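Local coordinates for protein AtGH3.15 acyl acid amido synthetase (Arabidopsis thaliana, PDB 6E1Q) that catalyses the ATP-dependent conjugation of glutamine, and possibly cysteine, to the auxin precursor indole-3-butyric acid, and also modifies the herbicide 2,4-DB, at residues P3-D6 / A12-S15; K446-A451 / L460-F465; I480-G485 / D498-C503; G536-L541 / Y555-S560. All coordinates share one frame; numbering follows the deposited sequence.

Interaction 1 (P3-D6 / A12-S15); sequences PKFD and ACLS
Phe5 and Asp6 meet the same atom of helix 10-22, the sulfur of Cys13, and the small contact between the N-terminal arm and the helix turns on that one atom. The aromatic part comes first. Cys13 SG lies 3.6 Å from Phe5 CD2 and 3.8 Å from Phe5 CE2, so it touches one corner of the ring. The sulfur sits 4.8 Å from the ring centroid and 68° off the normal, an oblique sulfur-aromatic approach. Phe5 CG lies between its own backbone N and carbonyl carbon (chi1 70°), a rotamer that keeps the ring beside the arm's own backbone, with its CD2 side at the helix.

The polar part belongs to the backbone. Cys13 SG stands 3.5 Å from Asp6 O, so one sulfur touches both the ring and a carbonyl oxygen of the arm. The Asp6 side chain is turned to other work, with OD1 hydrogen-bonded to Thr8 OG1 in the turn leading into the helix. In the first turn of that helix, Ala12 N is hydrogen-bonded to Asn9 OD1. Within the arm itself, Pro3 O lies in the plane of the Phe5 ring, at its edge.

Helix 112-132 completes the setting, its Ser120, Ser123 and Leu124 touching the Phe5 side chain. The side chain of Phe5 is about 11 Å from that of Phe332, a substrate-binding residue, too far for direct contact. The arrangement is a cysteine sulfur-aromatic contact by which an N-terminal arm folds back on the first helix of the GH3 fold.

Interaction 2 (K446-A451 / L460-F465); sequences KAVTNA and LMLMDF
Val448 points its two methyl groups at strand 461-470, meeting Phe465 and Leu462 in a compact example of helix-on-sheet packing within the GH3 C-terminal domain. Val448 and Phe465 approach from opposite directions, and the valine lies over one face of the ring: CG1 lies 3.7 Å above the ring plane, offset toward the rim, in a CH-pi contact 24° off the normal. The other methyl, CG2, reaches across to Phe465 CE2 at 4.0 Å. Leu462 comes in at about a right angle to Val448, and here the fit is tight, with Val448 CG1 only 3.4 Å from Leu462 CD2. Because CG1 is placed anti to the valine's backbone N (chi1 162°), one methyl can serve both partners. The Phe465 ring also makes a cation-pi contact with Arg559 and packs on Trp482. With an alanine at Phe465, the Val448 methyls would probably face a gap and the Arg559 guanidinium lose its aromatic partner. Away from the strand, Lys446 NZ donates to Asn450 OD1 over 3.2 Å, in the carbonyl plane and on a lone pair, and the same oxygen is hydrogen-bonded to Ser510 OG.

Interaction 3 (I480-G485 / D498-C503); sequences IYWELG and DVMEEC
Trp482 sends its six-membered ring from strand 477-485 toward helix 497-510, where Met500 and Cys503, one turn apart, receive it. This is the tight part of the contact. Met500 CE lies 3.9 Å from Trp482 CE3, and Cys503 SG lies at the same 3.9 Å from Trp482 CZ3. Next along the ring, Trp482 CH2 is 3.9 Å from Cys503 CB, so the outer atoms of the six-membered ring, CZ3 and CH2, meet both CB and SG of the cysteine. The sulfur is 5.0 Å from the centroid of the six-membered ring and 72° off its normal, an oblique sulfur-aromatic contact. Met500 and Trp482 slide past each other in opposite directions, and bends in the methionine chain at chi2 (-44°) and chi3 (-68°) bring its methyl back toward the ring. With the CA atoms of Trp482 and Met500 10.5 Å apart, side chains rather than backbones make the contact. A serine in place of Trp482 would probably leave Met500 CE and Cys503 SG without the surface they pack on, and open a gap between helix and strand.

The contact slackens toward Leu484, whose side chain comes no closer than 4.6 Å to the helix segment. The outward side of the helix is charged: Asp498 is exposed, and Glu502 forms a salt bridge with Lys582.

Such packing of a helix on a sheet by buried, mostly apolar side chains is common in alpha/beta folds. Here Trp482 also rests on Leu462 of strand 461-470 and on Ile530 of strand 529-533, while Met500 reaches Ile530 and, beyond it, Phe578 of strand 574-579.

Interaction 4 (G536-L541 / Y555-S560); sequences GAFDEL and YKTPRS
Phe538 and Leu541, one helical turn apart, face Thr557 and Tyr555 of the loop that follows helix 537-547 in the GH3 C-terminal domain. The helix is entered through Gly536, its N-cap residue, whose positive phi of 85° would press any side chain against the preceding carbonyl oxygen. Glu483 reaches this helix end with both carboxylate oxygens: OE2 is hydrogen-bonded to Gly536 N and OE1 to Phe538 N. The acid would probably be favoured there by the helix dipole.

Phe538 follows, crossing Thr557 at about a right angle. Thr557 CG2 meets its ring obliquely, 3.7 Å from Phe538 CD1, and the ring packs also on Asp464 and Thr466 of strand 461-470. The carbonyl of Phe538 is bridged to the loop by a water, which donates to Phe538 O at 2.7 Å and to Thr557 OG1 at 3.0 Å. Tyr555 OH is its third partner, at 2.7 Å, and the water lies in the plane of the tyrosine ring at its edge. The Tyr555 side chain is about 9 Å from that of Ser98, an ATP-binding residue.

At Leu541 the contact is looser: CG lies 4.1 Å from the hydroxyl oxygen Tyr555 OH, and an apolar approach puts CD2 4.5 Å from Pro558 CD.

The chemistry thus implies a helix and loop joined by direct apolar packing and by one water that gives Phe538 O and Tyr555 OH a polar partner, while Thr557 OG1 is also hydrogen-bonded to Asp464 OD2.

Interactions 2, 3 and 4 belong to the GH3 C-terminal domain and share one sheet as their common support, whereas interaction 1 lies more than 40 Å from each of them by centres, on the opposite side of the chain's centre and partly at the surface. Interactions 2 and 3, whose centres are 8 Å apart, bring two helices onto neighbouring strands, joined by main-chain bonds such as Met463 N to Glu483 O (2.7 Å). Their chemistry is apolar and buried. Interaction 4 is buried too but mixes apolar packing with a bridging water, and its loop is tied to interaction 2 by the Asp464-Arg559 salt bridge. Across interaction 1 a sulfur meets a ring and a carbonyl oxygen.

Interaction 1 (P3-D6 / A12-S15)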
loop_
_atom_site.group_PDB
_atom_site.type_symbol
_atom_site.label_atom_id
_atom_site.label_comp_id
_atom_site.label_asym_id
_atom_site.label_seq_id
_atom_site.Cartn_x
_atom_site.Cartn_y
_atom_site.Cartn_z
ATOM N N PRO A 3 7.251 -14.016 22.903
ATOM C CA PRO A 3 8.286 -14.600 23.761
ATOM C C PRO A 3 9.692 -14.364 23.224
ATOM O O PRO A 3 9.906 -14.031 22.056
ATOM C CB PRO A 3 7.947 -16.096 23.765
ATOM C CG PRO A 3 7.217 -16.326 22.496
ATOM C CD PRO A 3 6.507 -15.039 22.145
ATOM N N LYS A 4 10.660 -14.544 24.116
ATOM C CA LYS A 4 12.061 -14.483 23.725
ATOM C C LYS A 4 12.371 -15.601 22.740
ATOM O O LYS A 4 11.966 -16.751 22.939
ATOM C CB LYS A 4 12.951 -14.602 24.957
ATOM C CG LYS A 4 12.376 -13.920 26.187
ATOM C CD LYS A 4 12.368 -14.852 27.394
ATOM C CE LYS A 4 12.202 -14.077 28.691
ATOM N NZ LYS A 4 11.827 -14.981 29.815
ATOM N N PHE A 5 13.080 -15.262 21.668
ATOM C CA PHE A 5 13.433 -16.261 20.672
ATOM C C PHE A 5 14.719 -15.853 19.966
ATOM O O PHE A 5 15.088 -14.675 19.919
ATOM C CB PHE A 5 12.301 -16.468 19.657
ATOM C CG PHE A 5 12.105 -15.313 18.731
ATOM C CD1 PHE A 5 11.334 -14.224 19.117
ATOM C CD2 PHE A 5 12.693 -15.304 17.475
ATOM C CE1 PHE A 5 11.149 -13.140 18.266
ATOM C CE2 PHE A 5 12.521 -14.220 16.615
ATOM C CZ PHE A 5 11.741 -13.138 17.013
ATOM N N ASP A 6 15.384 -16.857 19.398
ATOM C CA ASP A 6 16.626 -16.670 18.664
ATOM C C ASP A 6 16.306 -16.467 17.188
ATOM O O ASP A 6 15.947 -17.439 16.507
ATOM C CB ASP A 6 17.528 -17.882 18.863
ATOM C CG ASP A 6 18.866 -17.753 18.165
ATOM O OD1 ASP A 6 19.144 -16.701 17.552
ATOM O OD2 ASP A 6 19.647 -18.728 18.231
ATOM N N ALA A 12 13.340 -22.881 15.364
ATOM C CA ALA A 12 12.667 -22.336 16.532
ATOM C C ALA A 12 11.668 -21.257 16.129
ATOM O O ALA A 12 10.584 -21.152 16.719
ATOM C CB ALA A 12 13.694 -21.784 17.515
ATOM N N CYS A 13 12.011 -20.450 15.119
ATOM C CA CYS A 13 11.107 -19.391 14.685
ATOM C C CYS A 13 9.833 -19.971 14.068
ATOM O O CYS A 13 8.721 -19.552 14.410
ATOM C CB CYS A 13 11.826 -18.465 13.704
ATOM S SG CYS A 13 13.049 -17.370 14.489
ATOM N N LEU A 14 9.980 -20.940 13.156
ATOM C CA LEU A 14 8.821 -21.558 12.522
ATOM C C LEU A 14 7.962 -22.289 13.544
ATOM O O LEU A 14 6.730 -22.308 13.434
ATOM C CB LEU A 14 9.276 -22.527 11.428
ATOM C CG LEU A 14 10.124 -21.939 10.297
ATOM C CD1 LEU A 14 10.703 -23.054 9.441
ATOM C CD2 LEU A 14 9.290 -20.991 9.457
ATOM N N SER A 15 8.597 -22.910 14.543
ATOM C CA SER A 15 7.824 -23.564 15.592
ATOM C C SER A 15 7.035 -22.550 16.416
ATOM O O SER A 15 5.912 -22.834 16.840
ATOM C CB SER A 15 8.743 -24.390 16.487
ATOM O OG SER A 15 8.070 -24.766 17.667
#

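Interaction 2 (K446-A451 / L460-F465)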
loop_
_atom_site.group_PDB
_atom_site.type_symbol
_atom_site.label_atom_id
_atom_site.label_comp_id
_atom_site.label_asym_id
_atom_site.label_seq_id
_atom_site.Cartn_x
_atom_site.Cartn_y
_atom_site.Cartn_z
ATOM N N LYS A 446 -13.545 -3.688 -9.794
ATOM C CA LYS A 446 -13.915 -4.938 -10.449
ATOM C C LYS A 446 -14.527 -4.674 -11.818
ATOM O O LYS A 446 -14.258 -5.412 -12.777
ATOM C CB LYS A 446 -14.874 -5.749 -9.576
ATOM C CG LYS A 446 -15.383 -6.988 -10.313
ATOM C CD LYS A 446 -15.970 -8.061 -9.407
ATOM C CE LYS A 446 -16.252 -9.339 -10.208
ATOM N NZ LYS A 446 -17.242 -9.123 -11.318
ATOM N N ALA A 447 -15.325 -3.604 -11.938
ATOM C CA ALA A 447 -15.917 -3.251 -13.227
ATOM C C ALA A 447 -14.842 -2.963 -14.271
ATOM O O ALA A 447 -14.917 -3.441 -15.406
ATOM C CB ALA A 447 -16.834 -2.040 -13.061
ATOM N N VAL A 448 -13.835 -2.166 -13.896
ATOM C CA VAL A 448 -12.758 -1.802 -14.818
ATOM C C VAL A 448 -11.904 -3.022 -15.153
ATOM O O VAL A 448 -11.482 -3.206 -16.298
ATOM C CB VAL A 448 -11.913 -0.663 -14.206
ATOM C CG1 VAL A 448 -10.567 -0.551 -14.897
ATOM C CG2 VAL A 448 -12.669 0.660 -14.270
ATOM N N THR A 449 -11.656 -3.881 -14.162
ATOM C CA THR A 449 -11.037 -5.184 -14.413
ATOM C C THR A 449 -11.790 -5.981 -15.474
ATOM O O THR A 449 -11.185 -6.512 -16.416
ATOM C CB THR A 449 -10.966 -5.970 -13.102
ATOM O OG1 THR A 449 -9.991 -5.361 -12.243
ATOM C CG2 THR A 449 -10.605 -7.449 -13.342
ATOM N N ASN A 450 -13.115 -6.111 -15.315
ATOM C CA ASN A 450 -13.906 -6.814 -16.323
ATOM C C ASN A 450 -13.784 -6.149 -17.680
ATOM O O ASN A 450 -13.624 -6.828 -18.701
ATOM C CB ASN A 450 -15.383 -6.866 -15.927
ATOM C CG ASN A 450 -15.648 -7.761 -14.733
ATOM O OD1 ASN A 450 -16.637 -7.575 -14.016
ATOM N ND2 ASN A 450 -14.790 -8.742 -14.526
ATOM N N ALA A 451 -13.869 -4.816 -17.716
ATOM C CA ALA A 451 -13.874 -4.143 -19.013
ATOM C C ALA A 451 -12.500 -4.175 -19.669
ATOM O O ALA A 451 -12.398 -4.324 -20.890
ATOM C CB ALA A 451 -14.360 -2.702 -18.863
ATOM N N LEU A 460 -3.688 -4.308 -26.408
ATOM C CA LEU A 460 -3.717 -3.067 -25.662
ATOM C C LEU A 460 -3.834 -3.400 -24.182
ATOM O O LEU A 460 -4.377 -4.447 -23.803
ATOM C CB LEU A 460 -4.874 -2.179 -26.117
ATOM C CG LEU A 460 -4.676 -1.663 -27.532
ATOM C CD1 LEU A 460 -5.926 -0.995 -28.039
ATOM C CD2 LEU A 460 -3.475 -0.702 -27.545
ATOM N N MET A 461 -3.301 -2.517 -23.356
ATOM C CA MET A 461 -3.308 -2.685 -21.907
ATOM C C MET A 461 -3.769 -1.386 -21.261
ATOM O O MET A 461 -3.422 -0.295 -21.725
ATOM C CB MET A 461 -1.904 -3.064 -21.377
ATOM C CG MET A 461 -1.894 -3.596 -19.930
ATOM S SD MET A 461 -0.237 -3.950 -19.258
ATOM C CE MET A 461 -0.210 -5.738 -19.363
ATOM N N LEU A 462 -4.564 -1.501 -20.199
ATOM C CA LEU A 462 -4.918 -0.332 -19.411
ATOM C C LEU A 462 -3.792 -0.078 -18.409
ATOM O O LEU A 462 -3.488 -0.949 -17.589
ATOM C CB LEU A 462 -6.260 -0.558 -18.715
ATOM C CG LEU A 462 -6.692 0.563 -17.781
ATOM C CD1 LEU A 462 -6.918 1.857 -18.583
ATOM C CD2 LEU A 462 -7.966 0.137 -17.013
ATOM N N MET A 463 -3.147 1.091 -18.490
ATOM C CA MET A 463 -2.036 1.368 -17.574
ATOM C C MET A 463 -2.500 1.957 -16.249
ATOM O O MET A 463 -1.919 1.652 -15.203
ATOM C CB MET A 463 -1.032 2.307 -18.224
ATOM C CG MET A 463 -0.708 1.909 -19.661
ATOM S SD MET A 463 0.304 0.419 -19.811
ATOM C CE MET A 463 1.912 1.030 -19.314
ATOM N N ASP A 464 -3.503 2.832 -16.270
ATOM C CA ASP A 464 -4.031 3.424 -15.044
ATOM C C ASP A 464 -5.395 4.003 -15.387
ATOM O O ASP A 464 -5.716 4.200 -16.562
ATOM C CB ASP A 464 -3.100 4.524 -14.479
ATOM C CG ASP A 464 -3.030 4.519 -12.939
ATOM O OD1 ASP A 464 -3.860 3.859 -12.295
ATOM O OD2 ASP A 464 -2.089 5.105 -12.371
ATOM N N PHE A 465 -6.187 4.291 -14.353
ATOM C CA PHE A 465 -7.480 4.926 -14.559
ATOM C C PHE A 465 -7.862 5.745 -13.335
ATOM O O PHE A 465 -7.367 5.524 -12.231
ATOM C CB PHE A 465 -8.583 3.903 -14.854
ATOM C CG PHE A 465 -9.075 3.185 -13.635
ATOM C CD1 PHE A 465 -8.441 2.029 -13.196
ATOM C CD2 PHE A 465 -10.167 3.664 -12.927
ATOM C CE1 PHE A 465 -8.894 1.356 -12.074
ATOM C CE2 PHE A 465 -10.615 3.008 -11.791
ATOM C CZ PHE A 465 -9.974 1.863 -11.364
#

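Interaction 3 (I480-G485 / D498-C503)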
loop_
_atom_site.group_PDB
_atom_site.type_symbol
_atom_site.label_atom_id
_atom_site.label_comp_id
_atom_site.label_asym_id
_atom_site.label_seq_id
_atom_site.Cartn_x
_atom_site.Cartn_y
_atom_site.Cartn_z
ATOM N N ILE A 480 -14.912 7.794 -16.950
ATOM C CA ILE A 480 -13.716 7.030 -16.586
ATOM C C ILE A 480 -12.571 7.402 -17.526
ATOM O O ILE A 480 -12.695 7.275 -18.751
ATOM C CB ILE A 480 -13.975 5.516 -16.610
ATOM C CG1 ILE A 480 -15.385 5.206 -16.112
ATOM C CG2 ILE A 480 -12.929 4.790 -15.773
ATOM C CD1 ILE A 480 -15.584 5.419 -14.629
ATOM N N TYR A 481 -11.443 7.841 -16.956
ATOM C CA TYR A 481 -10.246 8.156 -17.737
ATOM C C TYR A 481 -9.347 6.922 -17.825
ATOM O O TYR A 481 -8.921 6.386 -16.800
ATOM C CB TYR A 481 -9.471 9.326 -17.119
ATOM C CG TYR A 481 -10.262 10.615 -17.004
ATOM C CD1 TYR A 481 -10.326 11.517 -18.061
ATOM C CD2 TYR A 481 -10.950 10.926 -15.833
ATOM C CE1 TYR A 481 -11.066 12.702 -17.956
ATOM C CE2 TYR A 481 -11.687 12.103 -15.718
ATOM C CZ TYR A 481 -11.733 12.982 -16.779
ATOM O OH TYR A 481 -12.459 14.131 -16.645
ATOM N N TRP A 482 -9.022 6.506 -19.043
ATOM C CA TRP A 482 -8.213 5.319 -19.302
ATOM C C TRP A 482 -6.920 5.740 -19.990
ATOM O O TRP A 482 -6.957 6.358 -21.059
ATOM C CB TRP A 482 -8.970 4.319 -20.189
ATOM C CG TRP A 482 -9.848 3.351 -19.437
ATOM C CD1 TRP A 482 -10.291 3.472 -18.159
ATOM C CD2 TRP A 482 -10.370 2.111 -19.928
ATOM N NE1 TRP A 482 -11.065 2.389 -17.819
ATOM C CE2 TRP A 482 -11.124 1.534 -18.885
ATOM C CE3 TRP A 482 -10.272 1.434 -21.145
ATOM C CZ2 TRP A 482 -11.771 0.311 -19.018
ATOM C CZ3 TRP A 482 -10.918 0.209 -21.281
ATOM C CH2 TRP A 482 -11.647 -0.340 -20.220
ATOM N N GLU A 483 -5.783 5.400 -19.395
ATOM C CA GLU A 483 -4.504 5.558 -20.082
ATOM C C GLU A 483 -4.075 4.197 -20.613
ATOM O O GLU A 483 -3.865 3.263 -19.834
ATOM C CB GLU A 483 -3.427 6.140 -19.171
ATOM C CG GLU A 483 -2.106 6.311 -19.910
ATOM C CD GLU A 483 -1.055 7.043 -19.105
ATOM O OE1 GLU A 483 -1.418 7.970 -18.345
ATOM O OE2 GLU A 483 0.139 6.694 -19.254
ATOM N N LEU A 484 -3.973 4.082 -21.935
ATOM C CA LEU A 484 -3.678 2.824 -22.605
ATOM C C LEU A 484 -2.221 2.760 -23.048
ATOM O O LEU A 484 -1.610 3.783 -23.360
ATOM C CB LEU A 484 -4.597 2.628 -23.821
ATOM C CG LEU A 484 -6.098 2.579 -23.499
ATOM C CD1 LEU A 484 -6.970 2.390 -24.752
ATOM C CD2 LEU A 484 -6.396 1.504 -22.455
ATOM N N GLY A 485 -1.674 1.528 -23.094
ATOM C CA GLY A 485 -0.368 1.284 -23.676
ATOM C C GLY A 485 -0.333 -0.036 -24.432
ATOM O O GLY A 485 -1.303 -0.807 -24.429
ATOM N N ASP A 498 -15.745 0.198 -31.701
ATOM C CA ASP A 498 -16.661 -0.857 -31.271
ATOM C C ASP A 498 -16.196 -1.503 -29.972
ATOM O O ASP A 498 -16.983 -1.676 -29.034
ATOM C CB ASP A 498 -16.817 -1.929 -32.358
ATOM C CG ASP A 498 -17.625 -1.446 -33.566
ATOM O OD1 ASP A 498 -18.741 -0.912 -33.396
ATOM O OD2 ASP A 498 -17.151 -1.634 -34.697
ATOM N N VAL A 499 -14.921 -1.880 -29.893
ATOM C CA VAL A 499 -14.440 -2.471 -28.650
ATOM C C VAL A 499 -14.504 -1.457 -27.500
ATOM O O VAL A 499 -14.932 -1.801 -26.393
ATOM C CB VAL A 499 -13.036 -3.078 -28.849
ATOM C CG1 VAL A 499 -12.017 -2.011 -29.138
ATOM C CG2 VAL A 499 -12.639 -3.887 -27.623
ATOM N N MET A 500 -14.130 -0.186 -27.739
ATOM C CA MET A 500 -14.212 0.824 -26.673
ATOM C C MET A 500 -15.639 0.992 -26.181
ATOM O O MET A 500 -15.875 1.116 -24.975
ATOM C CB MET A 500 -13.655 2.181 -27.145
ATOM C CG MET A 500 -12.134 2.241 -27.208
ATOM S SD MET A 500 -11.390 1.478 -25.738
ATOM C CE MET A 500 -11.859 2.647 -24.450
ATOM N N GLU A 501 -16.605 0.978 -27.100
ATOM C CA GLU A 501 -17.996 1.128 -26.694
ATOM C C GLU A 501 -18.462 -0.077 -25.884
ATOM O O GLU A 501 -19.242 0.068 -24.933
ATOM C CB GLU A 501 -18.871 1.352 -27.928
ATOM C CG GLU A 501 -18.664 2.738 -28.559
ATOM C CD GLU A 501 -19.559 3.000 -29.780
ATOM O OE1 GLU A 501 -19.820 2.067 -30.575
ATOM O OE2 GLU A 501 -19.998 4.161 -29.943
ATOM N N GLU A 502 -17.992 -1.276 -26.240
ATOM C CA GLU A 502 -18.327 -2.445 -25.431
ATOM C C GLU A 502 -17.636 -2.386 -24.074
ATOM O O GLU A 502 -18.203 -2.857 -23.079
ATOM C CB GLU A 502 -17.976 -3.733 -26.183
ATOM C CG GLU A 502 -18.457 -5.036 -25.511
ATOM C CD GLU A 502 -19.971 -5.215 -25.537
ATOM O OE1 GLU A 502 -20.657 -4.380 -26.166
ATOM O OE2 GLU A 502 -20.479 -6.203 -24.938
ATOM N N CYS A 503 -16.433 -1.791 -24.004
ATOM C CA CYS A 503 -15.793 -1.566 -22.707
ATOM C C CYS A 503 -16.675 -0.700 -21.815
ATOM O O CYS A 503 -16.867 -0.998 -20.630
ATOM C CB CYS A 503 -14.421 -0.901 -22.881
ATOM S SG CYS A 503 -13.172 -2.048 -23.481
#

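Interaction 4 (G536-L541 / Y555-S560)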
loop_
_atom_site.group_PDB
_atom_site.type_symbol
_atom_site.label_atom_id
_atom_site.label_comp_id
_atom_site.label_asym_id
_atom_site.label_seq_id
_atom_site.Cartn_x
_atom_site.Cartn_y
_atom_site.Cartn_z
ATOM N N GLY A 536 1.385 9.365 -20.090
ATOM C CA GLY A 536 1.905 10.367 -19.180
ATOM C C GLY A 536 0.856 11.180 -18.454
ATOM O O GLY A 536 1.212 11.974 -17.571
ATOM N N ALA A 537 -0.426 11.008 -18.792
ATOM C CA ALA A 537 -1.483 11.747 -18.108
ATOM C C ALA A 537 -1.459 11.501 -16.607
ATOM O O ALA A 537 -1.702 12.418 -15.817
ATOM C CB ALA A 537 -2.848 11.355 -18.664
ATOM N N PHE A 538 -1.200 10.264 -16.190
ATOM C CA PHE A 538 -1.325 9.943 -14.780
ATOM C C PHE A 538 -0.064 10.286 -13.994
ATOM O O PHE A 538 -0.143 10.432 -12.772
ATOM C CB PHE A 538 -1.718 8.475 -14.624
ATOM C CG PHE A 538 -3.182 8.254 -14.821
ATOM C CD1 PHE A 538 -4.062 8.426 -13.761
ATOM C CD2 PHE A 538 -3.690 7.946 -16.075
ATOM C CE1 PHE A 538 -5.436 8.263 -13.935
ATOM C CE2 PHE A 538 -5.072 7.779 -16.269
ATOM C CZ PHE A 538 -5.943 7.937 -15.190
ATOM N N ASP A 539 1.079 10.451 -14.671
ATOM C CA ASP A 539 2.230 11.098 -14.040
ATOM C C ASP A 539 2.011 12.595 -13.866
ATOM O O ASP A 539 2.406 13.161 -12.844
ATOM C CB ASP A 539 3.496 10.855 -14.843
ATOM C CG ASP A 539 3.952 9.444 -14.750
ATOM O OD1 ASP A 539 3.377 8.705 -13.921
ATOM O OD2 ASP A 539 4.891 9.082 -15.480
ATOM N N GLU A 540 1.393 13.257 -14.849
ATOM C CA GLU A 540 1.038 14.662 -14.660
ATOM C C GLU A 540 0.074 14.820 -13.490
ATOM O O GLU A 540 0.216 15.737 -12.672
ATOM C CB GLU A 540 0.422 15.249 -15.939
ATOM C CG GLU A 540 -0.010 16.735 -15.789
ATOM C CD GLU A 540 -0.561 17.360 -17.087
ATOM O OE1 GLU A 540 -0.562 16.679 -18.130
ATOM O OE2 GLU A 540 -0.996 18.535 -17.066
ATOM N N LEU A 541 -0.917 13.935 -13.402
ATOM C CA LEU A 541 -1.843 13.971 -12.282
ATOM C C LEU A 541 -1.088 13.824 -10.976
ATOM O O LEU A 541 -1.290 14.593 -10.031
ATOM C CB LEU A 541 -2.890 12.857 -12.430
ATOM C CG LEU A 541 -3.968 12.826 -11.339
ATOM C CD1 LEU A 541 -4.842 14.099 -11.402
ATOM C CD2 LEU A 541 -4.837 11.592 -11.450
ATOM N N TYR A 555 2.003 7.922 -2.291
ATOM C CA TYR A 555 1.075 8.313 -3.348
ATOM C C TYR A 555 0.458 7.087 -4.012
ATOM O O TYR A 555 1.160 6.133 -4.368
ATOM C CB TYR A 555 1.765 9.174 -4.406
ATOM C CG TYR A 555 0.806 9.566 -5.509
ATOM C CD1 TYR A 555 0.029 10.725 -5.399
ATOM C CD2 TYR A 555 0.647 8.768 -6.642
ATOM C CE1 TYR A 555 -0.876 11.084 -6.407
ATOM C CE2 TYR A 555 -0.249 9.117 -7.646
ATOM C CZ TYR A 555 -1.008 10.281 -7.523
ATOM O OH TYR A 555 -1.907 10.641 -8.521
ATOM N N LYS A 556 -0.863 7.124 -4.186
ATOM C CA LYS A 556 -1.584 6.173 -5.016
ATOM C C LYS A 556 -2.479 6.956 -5.957
ATOM O O LYS A 556 -3.030 7.992 -5.582
ATOM C CB LYS A 556 -2.461 5.210 -4.191
ATOM C CG LYS A 556 -1.907 4.813 -2.838
ATOM C CD LYS A 556 -2.913 3.934 -2.105
ATOM C CE LYS A 556 -2.733 4.001 -0.606
ATOM N NZ LYS A 556 -2.551 2.660 -0.004
ATOM N N THR A 557 -2.638 6.452 -7.169
ATOM C CA THR A 557 -3.600 7.076 -8.064
ATOM C C THR A 557 -4.993 7.035 -7.444
ATOM O O THR A 557 -5.514 5.941 -7.186
ATOM C CB THR A 557 -3.605 6.384 -9.424
ATOM O OG1 THR A 557 -2.285 6.446 -9.987
ATOM C CG2 THR A 557 -4.583 7.089 -10.355
ATOM N N PRO A 558 -5.603 8.176 -7.136
ATOM C CA PRO A 558 -6.978 8.146 -6.618
ATOM C C PRO A 558 -7.909 7.642 -7.706
ATOM O O PRO A 558 -7.750 7.979 -8.881
ATOM C CB PRO A 558 -7.262 9.611 -6.270
ATOM C CG PRO A 558 -6.420 10.370 -7.262
ATOM C CD PRO A 558 -5.165 9.544 -7.474
ATOM N N ARG A 559 -8.871 6.818 -7.321
ATOM C CA ARG A 559 -9.757 6.228 -8.321
ATOM C C ARG A 559 -10.922 7.133 -8.711
ATOM O O ARG A 559 -11.648 6.814 -9.655
ATOM C CB ARG A 559 -10.277 4.887 -7.825
ATOM C CG ARG A 559 -9.183 3.869 -7.633
ATOM C CD ARG A 559 -8.207 3.871 -8.797
ATOM N NE ARG A 559 -7.301 2.724 -8.741
ATOM C CZ ARG A 559 -6.315 2.497 -9.606
ATOM N NH1 ARG A 559 -6.080 3.340 -10.609
ATOM N NH2 ARG A 559 -5.567 1.411 -9.475
ATOM N N SER A 560 -11.141 8.236 -8.006
ATOM C CA SER A 560 -11.966 9.302 -8.552
ATOM C C SER A 560 -11.399 10.634 -8.088
ATOM O O SER A 560 -10.724 10.714 -7.060
ATOM C CB SER A 560 -13.439 9.157 -8.150
ATOM O OG SER A 560 -13.609 9.485 -6.796
HETATM O O HOH W 1 -1.679 9.286 -10.874
#